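Local coordinates for protein soluble lytic murein transglycosylase (Escherichia coli, PDB 1QSA) that cleaves the beta-1,4-glycosidic bonds between N-acetylmuramic acid and N-acetylglucosamine in peptidoglycan, leaving a 1,6-anhydro bond on the muramic acid, at residues R44-T47 against D48-N52; G557-R560 against T561-N565; G564-A567 against G568-A572. All blocks are in the same frame, centred on the assembly; numbering follows the deposited sequence. Where two conformers were deposited one is given.

Interaction 1 of 3, residues R44-T47 against D48-N52; sequences RQIT and DDLMN
R44 and D48 meet through backbone and water where helix 38-48 runs out into the loop leading to helix 55-64, a local contact one helical turn long. The amide N of D48 donates to the carbonyl O of R44 at 2.9 Å, with a rather bent N-H...O angle of 133°. Beyond it the pattern tightens: D49 N reaches I46 O and L50 N reaches T47 O by weak bonds, each spanning three residues instead of four.

The charged ends of R44 and D48 stay apart, NE to OD1 being 4.8 Å, and their planes stand almost perpendicular. A water joins them in the guanidinium plane, accepting from R44 NE at 2.9 Å and donating to D48 OD1 at 2.8 Å. A second water donates to the same OD1 and to T47 OG1, which also bonds Y43 O. With chi1 at 55°, T47 OG1 lies between its own N and carbonyl carbon, turned back toward Y43 O and the second water. This is a helix C-terminus passing into a 3-10 turn, in the alpha-superhelical part of Slt70. Each charge has a mate nearby, R44 in D18 and D48 in R20, while D48 OD2 also accepts from W17 NE1. On the buried side, branched I46 and L50 suit an apolar setting: I46 CG2 lies 4.1 Å from L50 CD1, and L50 continues onto F78 of helix 69-84.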
ATOM      1  N   ARG A  44      -6.518 -16.469  24.569  1.00 12.26           N
ATOM      2  CA  ARG A  44      -5.502 -15.910  25.458  1.00 12.60           C
ATOM      3  C   ARG A  44      -5.015 -16.981  26.440  1.00 13.58           C
ATOM      4  O   ARG A  44      -3.815 -17.115  26.683  1.00 13.73           O
ATOM      5  CB  ARG A  44      -6.053 -14.686  26.208  1.00 13.64           C
ATOM      6  CG  ARG A  44      -4.975 -13.920  26.970  1.00 12.66           C
ATOM      7  CD  ARG A  44      -5.535 -12.643  27.619  1.00 12.44           C
ATOM      8  NE  ARG A  44      -4.538 -11.981  28.461  1.00 14.73           N
ATOM      9  CZ  ARG A  44      -4.643 -10.751  28.965  1.00 15.34           C
ATOM     10  NH1 ARG A  44      -5.712  -9.997  28.752  1.00 13.94           N
ATOM     11  NH2 ARG A  44      -3.668 -10.280  29.725  1.00 18.31           N
ATOM     12  N   GLN A  45      -5.945 -17.756  26.983  1.00 13.33           N
ATOM     13  CA  GLN A  45      -5.604 -18.822  27.931  1.00 13.96           C
ATOM     14  C   GLN A  45      -4.724 -19.894  27.273  1.00 15.12           C
ATOM     15  O   GLN A  45      -3.700 -20.313  27.828  1.00 15.07           O
ATOM     16  CB  GLN A  45      -6.891 -19.456  28.442  1.00 16.54           C
ATOM     17  CG  GLN A  45      -6.715 -20.510  29.509  1.00 21.12           C
ATOM     18  CD  GLN A  45      -8.059 -20.939  30.052  1.00 26.06           C
ATOM     19  OE1 GLN A  45      -8.794 -21.680  29.399  1.00 29.69           O
ATOM     20  NE2 GLN A  45      -8.418 -20.422  31.221  1.00 29.68           N
ATOM     21  N   ILE A  46      -5.113 -20.328  26.079  1.00 13.49           N
ATOM     22  CA  ILE A  46      -4.354 -21.361  25.375  1.00 14.93           C
ATOM     23  C   ILE A  46      -2.943 -20.887  25.041  1.00 15.76           C
ATOM     24  O   ILE A  46      -1.959 -21.589  25.312  1.00 16.04           O
ATOM     25  CB  ILE A  46      -5.096 -21.798  24.096  1.00 15.14           C
ATOM     26  CG1 ILE A  46      -6.390 -22.516  24.475  1.00 14.95           C
ATOM     27  CG2 ILE A  46      -4.222 -22.704  23.236  1.00 16.10           C
ATOM     28  CD1 ILE A  46      -7.280 -22.820  23.272  1.00 16.98           C
ATOM     29  N   THR A  47      -2.841 -19.680  24.494  1.00 14.84           N
ATOM     30  CA  THR A  47      -1.542 -19.122  24.111  1.00 16.89           C
ATOM     31  C   THR A  47      -0.640 -18.727  25.263  1.00 18.48           C
ATOM     32  O   THR A  47       0.574 -18.610  25.082  1.00 20.43           O
ATOM     33  CB  THR A  47      -1.662 -17.958  23.104  1.00 16.89           C
ATOM     34  OG1 THR A  47      -2.532 -16.934  23.610  1.00 16.75           O
ATOM     35  CG2 THR A  47      -2.199 -18.473  21.782  1.00 16.83           C
ATOM     36  N   ASP A  48      -1.228 -18.510  26.437  1.00 15.95           N
ATOM     37  CA  ASP A  48      -0.464 -18.164  27.632  1.00 18.22           C
ATOM     38  C   ASP A  48       0.491 -19.295  28.024  1.00 18.32           C
ATOM     39  O   ASP A  48       1.508 -19.057  28.675  1.00 20.74           O
ATOM     40  CB  ASP A  48      -1.416 -17.906  28.810  1.00 17.62           C
ATOM     41  CG  ASP A  48      -1.710 -16.433  29.026  1.00 18.19           C
ATOM     42  OD1 ASP A  48      -1.339 -15.598  28.187  1.00 18.44           O
ATOM     43  OD2 ASP A  48      -2.322 -16.112  30.063  1.00 22.24           O
ATOM     44  N   ASP A  49       0.137 -20.522  27.666  1.00 17.32           N
ATOM     45  CA  ASP A  49       0.955 -21.679  28.009  1.00 18.48           C
ATOM     46  C   ASP A  49       1.121 -22.541  26.759  1.00 16.25           C
ATOM     47  O   ASP A  49       1.105 -23.766  26.849  1.00 15.78           O
ATOM     48  CB  ASP A  49       0.241 -22.478  29.117  1.00 21.55           C
ATOM     49  CG  ASP A  49       1.159 -23.466  29.830  1.00 24.72           C
ATOM     50  OD1 ASP A  49       2.381 -23.204  29.901  1.00 27.93           O
ATOM     51  OD2 ASP A  49       0.650 -24.495  30.332  1.00 28.07           O
ATOM     52  N   LEU A  50       1.325 -21.905  25.604  1.00 14.90           N
ATOM     53  CA  LEU A  50       1.437 -22.645  24.349  1.00 14.16           C
ATOM     54  C   LEU A  50       2.535 -23.714  24.331  1.00 13.77           C
ATOM     55  O   LEU A  50       2.364 -24.767  23.724  1.00 13.22           O
ATOM     56  CB  LEU A  50       1.599 -21.694  23.154  1.00 14.64           C
ATOM     57  CG  LEU A  50       1.160 -22.318  21.819  1.00 15.25           C
ATOM     58  CD1 LEU A  50      -0.345 -22.636  21.840  1.00 15.72           C
ATOM     59  CD2 LEU A  50       1.522 -21.403  20.645  1.00 15.87           C
ATOM     60  N   MET A  51       3.634 -23.461  25.035  1.00 14.23           N
ATOM     61  CA  MET A  51       4.738 -24.432  25.052  1.00 14.20           C
ATOM     62  C   MET A  51       4.397 -25.756  25.741  1.00 16.27           C
ATOM     63  O   MET A  51       5.076 -26.755  25.529  1.00 17.41           O
ATOM     64  CB  MET A  51       5.989 -23.818  25.681  1.00 14.66           C
ATOM     65  CG  MET A  51       6.631 -22.727  24.838  1.00 17.73           C
ATOM     66  SD  MET A  51       8.179 -22.137  25.586  1.00 26.09           S
ATOM     67  CE  MET A  51       9.054 -21.594  24.152  1.00 26.95           C
ATOM     68  N   ASN A  52       3.326 -25.766  26.534  1.00 16.41           N
ATOM     69  CA  ASN A  52       2.914 -26.968  27.253  1.00 17.20           C
ATOM     70  C   ASN A  52       1.549 -27.498  26.829  1.00 18.54           C
ATOM     71  O   ASN A  52       1.013 -28.423  27.441  1.00 19.66           O
ATOM     72  CB  ASN A  52       2.930 -26.677  28.754  1.00 19.73           C
ATOM     73  CG  ASN A  52       4.323 -26.373  29.261  1.00 19.83           C
ATOM     74  OD1 ASN A  52       5.254 -27.143  29.027  1.00 24.44           O
ATOM     75  ND2 ASN A  52       4.479 -25.249  29.930  1.00 22.23           N
TER
HETATM   76  O   HOH W   1      -1.833 -12.940  28.774  1.00 19.74           O
HETATM   77  O   HOH W   2      -1.410 -15.240  25.430  1.00 24.96           O

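Interaction 2 of 3, residues G557-R560 against T561-N565; sequences GRVR and TWLGN
G557 opens this stretch of regular alpha-helix, its carbonyl O taking the amide N of T561 at 3.0 Å. The same oxygen accepts from a water that also bonds T561 OG1, a hydroxyl well suited to a solvent-facing flank.

R558 meets W562 one turn on. Its carbonyl O receives W562 N at 2.9 Å, nearly straight at 167°, and lies over one face of the indole toward the rim. R558 CB sits over the six-membered ring in a CH-pi contact, 4.3 Å from the centroid. The indole is laid back along the helix by a chi1 of -65°, which sets CG beside its own backbone N. A water in the indole plane accepts from W562 NE1 at 2.9 Å and, weakly, from R558 NH1. Replacing W562 by an alanine would strip away the indole, and is likely to leave R558 CB without its aromatic cover and F581 without its edge-to-face partner.

V559 is branched and apolar, as its buried side demands: CG1 lies 4.0 Å from L563 CD1, the two side chains pointing the same way. R560 O closes the series by accepting from G564 N. V559 packs against A550 and A551 of helix 545-554, L563 against F547, and W562 touches A554 of that helix and F575 of helix 572-578.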
ATOM      1  N   GLY A 557       9.019  20.977   1.807  1.00 12.93           N
ATOM      2  CA  GLY A 557      10.219  21.133   0.996  1.00 14.00           C
ATOM      3  C   GLY A 557      10.052  20.662  -0.437  1.00 13.78           C
ATOM      4  O   GLY A 557      10.438  21.360  -1.386  1.00 14.48           O
ATOM      5  N   ARG A 558       9.454  19.484  -0.589  1.00 13.79           N
ATOM      6  CA  ARG A 558       9.196  18.899  -1.908  1.00 13.34           C
ATOM      7  C   ARG A 558       8.259  19.787  -2.702  1.00 11.11           C
ATOM      8  O   ARG A 558       8.486  20.004  -3.888  1.00 12.46           O
ATOM      9  CB  ARG A 558       8.592  17.495  -1.785  1.00 16.18           C
ATOM     10  CG  ARG A 558       9.619  16.408  -1.595  1.00 21.19           C
ATOM     11  CD  ARG A 558      10.511  16.267  -2.836  1.00 23.99           C
ATOM     12  NE  ARG A 558      11.682  15.452  -2.530  1.00 29.40           N
ATOM     13  CZ  ARG A 558      12.717  15.271  -3.345  1.00 30.54           C
ATOM     14  NH1 ARG A 558      12.725  15.817  -4.557  1.00 29.61           N
ATOM     15  NH2 ARG A 558      13.737  14.516  -2.951  1.00 31.34           N
ATOM     16  N   VAL A 559       7.218  20.310  -2.052  1.00 11.25           N
ATOM     17  CA  VAL A 559       6.272  21.178  -2.747  1.00 11.37           C
ATOM     18  C   VAL A 559       6.985  22.450  -3.221  1.00 10.91           C
ATOM     19  O   VAL A 559       6.762  22.889  -4.350  1.00 11.39           O
ATOM     20  CB  VAL A 559       5.034  21.510  -1.880  1.00 13.03           C
ATOM     21  CG1 VAL A 559       4.095  22.455  -2.628  1.00 13.94           C
ATOM     22  CG2 VAL A 559       4.294  20.229  -1.506  1.00 11.54           C
ATOM     23  N   ARG A 560       7.872  23.016  -2.396  1.00 11.38           N
ATOM     24  CA  ARG A 560       8.628  24.208  -2.810  1.00 12.04           C
ATOM     25  C   ARG A 560       9.452  23.904  -4.067  1.00 11.78           C
ATOM     26  O   ARG A 560       9.477  24.694  -5.012  1.00 12.01           O
ATOM     27  CB  ARG A 560       9.552  24.672  -1.684  0.77 13.04           C
ATOM     28  CG  ARG A 560       8.818  25.323  -0.527  0.77 15.01           C
ATOM     29  CD  ARG A 560       9.795  25.988   0.442  0.77 18.66           C
ATOM     30  NE  ARG A 560      10.560  25.035   1.251  0.77 20.76           N
ATOM     31  CZ  ARG A 560      10.160  24.567   2.437  0.77 19.25           C
ATOM     32  NH1 ARG A 560       8.983  24.909   2.930  0.77 19.66           N
ATOM     33  NH2 ARG A 560      10.916  23.718   3.109  0.77 21.17           N
ATOM     34  N   THR A 561      10.125  22.757  -4.068  1.00 11.14           N
ATOM     35  CA  THR A 561      10.918  22.323  -5.222  1.00 12.24           C
ATOM     36  C   THR A 561      10.044  22.189  -6.475  1.00 11.63           C
ATOM     37  O   THR A 561      10.380  22.694  -7.547  1.00 11.96           O
ATOM     38  CB  THR A 561      11.619  20.979  -4.923  1.00 13.17           C
ATOM     39  OG1 THR A 561      12.578  21.187  -3.881  1.00 15.65           O
ATOM     40  CG2 THR A 561      12.327  20.427  -6.154  1.00 13.71           C
ATOM     41  N   TRP A 562       8.910  21.511  -6.342  1.00 10.76           N
ATOM     42  CA  TRP A 562       8.009  21.348  -7.469  1.00 11.29           C
ATOM     43  C   TRP A 562       7.511  22.681  -8.027  1.00 11.70           C
ATOM     44  O   TRP A 562       7.452  22.871  -9.247  1.00 10.98           O
ATOM     45  CB  TRP A 562       6.840  20.457  -7.054  1.00 11.58           C
ATOM     46  CG  TRP A 562       7.291  19.061  -6.721  1.00 12.04           C
ATOM     47  CD1 TRP A 562       8.478  18.470  -7.080  1.00 12.06           C
ATOM     48  CD2 TRP A 562       6.575  18.090  -5.944  1.00 11.05           C
ATOM     49  NE1 TRP A 562       8.540  17.190  -6.573  1.00 13.56           N
ATOM     50  CE2 TRP A 562       7.391  16.933  -5.867  1.00 12.22           C
ATOM     51  CE3 TRP A 562       5.324  18.082  -5.299  1.00 10.77           C
ATOM     52  CZ2 TRP A 562       6.999  15.782  -5.169  1.00 12.42           C
ATOM     53  CZ3 TRP A 562       4.934  16.923  -4.602  1.00 10.57           C
ATOM     54  CH2 TRP A 562       5.774  15.795  -4.548  1.00 12.45           C
ATOM     55  N   LEU A 563       7.213  23.626  -7.135  1.00 10.82           N
ATOM     56  CA  LEU A 563       6.748  24.939  -7.573  1.00 10.74           C
ATOM     57  C   LEU A 563       7.872  25.720  -8.255  1.00 11.14           C
ATOM     58  O   LEU A 563       7.628  26.477  -9.193  1.00 11.59           O
ATOM     59  CB  LEU A 563       6.147  25.718  -6.401  1.00 11.49           C
ATOM     60  CG  LEU A 563       4.700  25.320  -6.086  1.00 10.36           C
ATOM     61  CD1 LEU A 563       4.261  25.891  -4.731  1.00 11.73           C
ATOM     62  CD2 LEU A 563       3.796  25.814  -7.222  1.00 11.54           C
ATOM     63  N   GLY A 564       9.107  25.474  -7.817  1.00 11.68           N
ATOM     64  CA  GLY A 564      10.263  26.124  -8.424  1.00 13.22           C
ATOM     65  C   GLY A 564      10.484  25.573  -9.830  1.00 14.10           C
ATOM     66  O   GLY A 564      10.963  26.290 -10.716  1.00 14.22           O
ATOM     67  N   ASN A 565      10.090  24.319 -10.039  1.00 14.40           N
ATOM     68  CA  ASN A 565      10.227  23.649 -11.336  1.00 14.02           C
ATOM     69  C   ASN A 565       9.221  24.171 -12.367  1.00 13.85           C
ATOM     70  O   ASN A 565       9.606  24.532 -13.475  1.00 15.59           O
ATOM     71  CB  ASN A 565      10.052  22.129 -11.188  1.00 15.46           C
ATOM     72  CG  ASN A 565      11.183  21.460 -10.408  1.00 17.36           C
ATOM     73  OD1 ASN A 565      12.251  22.039 -10.201  1.00 18.91           O
ATOM     74  ND2 ASN A 565      10.952  20.210  -9.994  1.00 19.32           N
TER
HETATM   75  O   HOH W   3      12.863  22.865  -1.273  1.00 27.87           O
HETATM   76  O   HOH W   4      11.097  15.931  -6.909  1.00 19.85           O

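Interaction 3 of 3, residues G564-A567 against G568-A572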
ATOM      1  N   GLY A 564       9.107  25.474  -7.817  1.00 11.68           N
ATOM      2  CA  GLY A 564      10.263  26.124  -8.424  1.00 13.22           C
ATOM      3  C   GLY A 564      10.484  25.573  -9.830  1.00 14.10           C
ATOM      4  O   GLY A 564      10.963  26.290 -10.716  1.00 14.22           O
ATOM      5  N   ASN A 565      10.090  24.319 -10.039  1.00 14.40           N
ATOM      6  CA  ASN A 565      10.227  23.649 -11.336  1.00 14.02           C
ATOM      7  C   ASN A 565       9.221  24.171 -12.367  1.00 13.85           C
ATOM      8  O   ASN A 565       9.606  24.532 -13.475  1.00 15.59           O
ATOM      9  CB  ASN A 565      10.052  22.129 -11.188  1.00 15.46           C
ATOM     10  CG  ASN A 565      11.183  21.460 -10.408  1.00 17.36           C
ATOM     11  OD1 ASN A 565      12.251  22.039 -10.201  1.00 18.91           O
ATOM     12  ND2 ASN A 565      10.952  20.210  -9.994  1.00 19.32           N
ATOM     13  N   SER A 566       7.939  24.221 -12.005  1.00 12.43           N
ATOM     14  CA  SER A 566       6.900  24.704 -12.913  1.00 13.38           C
ATOM     15  C   SER A 566       7.080  26.214 -13.108  1.00 13.31           C
ATOM     16  O   SER A 566       6.844  26.740 -14.198  1.00 13.44           O
ATOM     17  CB  SER A 566       5.501  24.347 -12.378  1.00 13.63           C
ATOM     18  OG  SER A 566       5.398  24.590 -10.984  1.00 12.54           O
ATOM     19  N   ALA A 567       7.473  26.896 -12.034  1.00 13.69           N
ATOM     20  CA  ALA A 567       7.771  28.330 -12.069  1.00 13.40           C
ATOM     21  C   ALA A 567       6.708  29.284 -12.629  1.00 12.94           C
ATOM     22  O   ALA A 567       7.045  30.260 -13.317  1.00 13.66           O
ATOM     23  CB  ALA A 567       9.105  28.538 -12.792  1.00 15.87           C
ATOM     24  N   GLY A 568       5.440  29.017 -12.310  1.00 11.93           N
ATOM     25  CA  GLY A 568       4.347  29.873 -12.751  1.00 13.23           C
ATOM     26  C   GLY A 568       3.906  29.760 -14.201  1.00 13.90           C
ATOM     27  O   GLY A 568       3.076  30.551 -14.660  1.00 15.57           O
ATOM     28  N   ARG A 569       4.404  28.741 -14.896  1.00 13.79           N
ATOM     29  CA  ARG A 569       4.101  28.534 -16.308  1.00 13.00           C
ATOM     30  C   ARG A 569       2.886  27.668 -16.623  1.00 14.36           C
ATOM     31  O   ARG A 569       2.440  27.637 -17.771  1.00 12.34           O
ATOM     32  CB  ARG A 569       5.301  27.880 -17.002  1.00 12.83           C
ATOM     33  CG  ARG A 569       6.563  28.746 -17.089  1.00 14.14           C
ATOM     34  CD  ARG A 569       7.720  27.957 -17.692  1.00 13.76           C
ATOM     35  NE  ARG A 569       8.181  26.874 -16.820  1.00 12.91           N
ATOM     36  CZ  ARG A 569       9.178  26.048 -17.119  1.00 14.13           C
ATOM     37  NH1 ARG A 569       9.833  26.165 -18.278  1.00 15.49           N
ATOM     38  NH2 ARG A 569       9.524  25.108 -16.265  1.00 13.09           N
ATOM     39  N   ILE A 570       2.342  26.975 -15.624  1.00 12.63           N
ATOM     40  CA  ILE A 570       1.249  26.028 -15.910  1.00 11.89           C
ATOM     41  C   ILE A 570      -0.043  26.202 -15.113  1.00 12.26           C
ATOM     42  O   ILE A 570      -0.119  27.035 -14.209  1.00 13.05           O
ATOM     43  CB  ILE A 570       1.763  24.567 -15.761  1.00 12.02           C
ATOM     44  CG1 ILE A 570       1.967  24.220 -14.279  1.00 11.10           C
ATOM     45  CG2 ILE A 570       3.098  24.408 -16.516  1.00 11.06           C
ATOM     46  CD1 ILE A 570       2.671  22.880 -14.041  1.00 12.50           C
ATOM     47  N   ASP A 571      -1.072  25.427 -15.467  1.00 11.88           N
ATOM     48  CA  ASP A 571      -2.334  25.527 -14.751  1.00 11.37           C
ATOM     49  C   ASP A 571      -2.461  24.495 -13.623  1.00 10.85           C
ATOM     50  O   ASP A 571      -1.568  23.668 -13.421  1.00  9.57           O
ATOM     51  CB  ASP A 571      -3.553  25.541 -15.706  1.00 11.97           C
ATOM     52  CG  ASP A 571      -3.840  24.193 -16.378  1.00 16.13           C
ATOM     53  OD1 ASP A 571      -3.416  23.129 -15.904  1.00 14.68           O
ATOM     54  OD2 ASP A 571      -4.561  24.204 -17.396  1.00 17.63           O
ATOM     55  N   ALA A 572      -3.551  24.591 -12.866  1.00 10.37           N
ATOM     56  CA  ALA A 572      -3.798  23.709 -11.720  1.00  9.88           C
ATOM     57  C   ALA A 572      -3.779  22.217 -12.038  1.00  9.45           C
ATOM     58  O   ALA A 572      -3.166  21.420 -11.308  1.00 11.72           O
ATOM     59  CB  ALA A 572      -5.123  24.075 -11.070  1.00 10.43           C
TER
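S566 O accepts the amide N of R569 at 3.2 Å, closing a type I' beta turn in which A567 and G568 both have positive phi as helix 556-566 ends. Glycine fits the second of these places, since a beta carbon on G568 would clash with A567 O.

R569 then folds back over the helix end and donates to its last carbonyls. NE donates to S566 O at 2.9 Å, almost straight at 173°, with the oxygen in the guanidinium plane. The backbone N and NE of R569 reach S566 O from opposite faces of its carbonyl plane, each off the lone pairs. NH2 reaches back to N565 O at 2.9 Å, lying in that carbonyl's plane, while the oxygen is tilted somewhat from the guanidinium plane. A bend at chi3 (-68°) turns the long chain toward these oxygens, its positive charge probably well placed against the negative end of the helix dipole.

On the inner side S566 CB touches I570 CD1 at 3.6 Å, where the short serine side chain lets the branched I570 come in close. S566 OG faces two acceptors, Y618 O and W562 O, which must share its single proton, while N565 OD1 accepts from N265. D571 is the N-cap of helix 572-578, its OD1 accepting from A574 N, and S566 and I570 both pack on F575 of that helix.

Overall arrangement
Interactions 2 and 3 are overlapping pieces of one unit, helix 556-566 and its exit: they share G564 and N565, their centres lie 10 Å apart, and both fall within the lysozyme-like SLT domain, which also holds E478, probably the catalytic residue. F575 of helix 572-578 touches side chains from both. Interaction 1 stands on the opposite side of the chain's centre, at about 55 Å from interaction 2 and 62 Å from interaction 3 between centres, in the N-terminal helices. All three lie away from E478; R44 makes a weak bond to a glycerol and D571 bonds two others, all probably from the crystallisation liquor. Interactions 1 and 3 both end a helix, by different means.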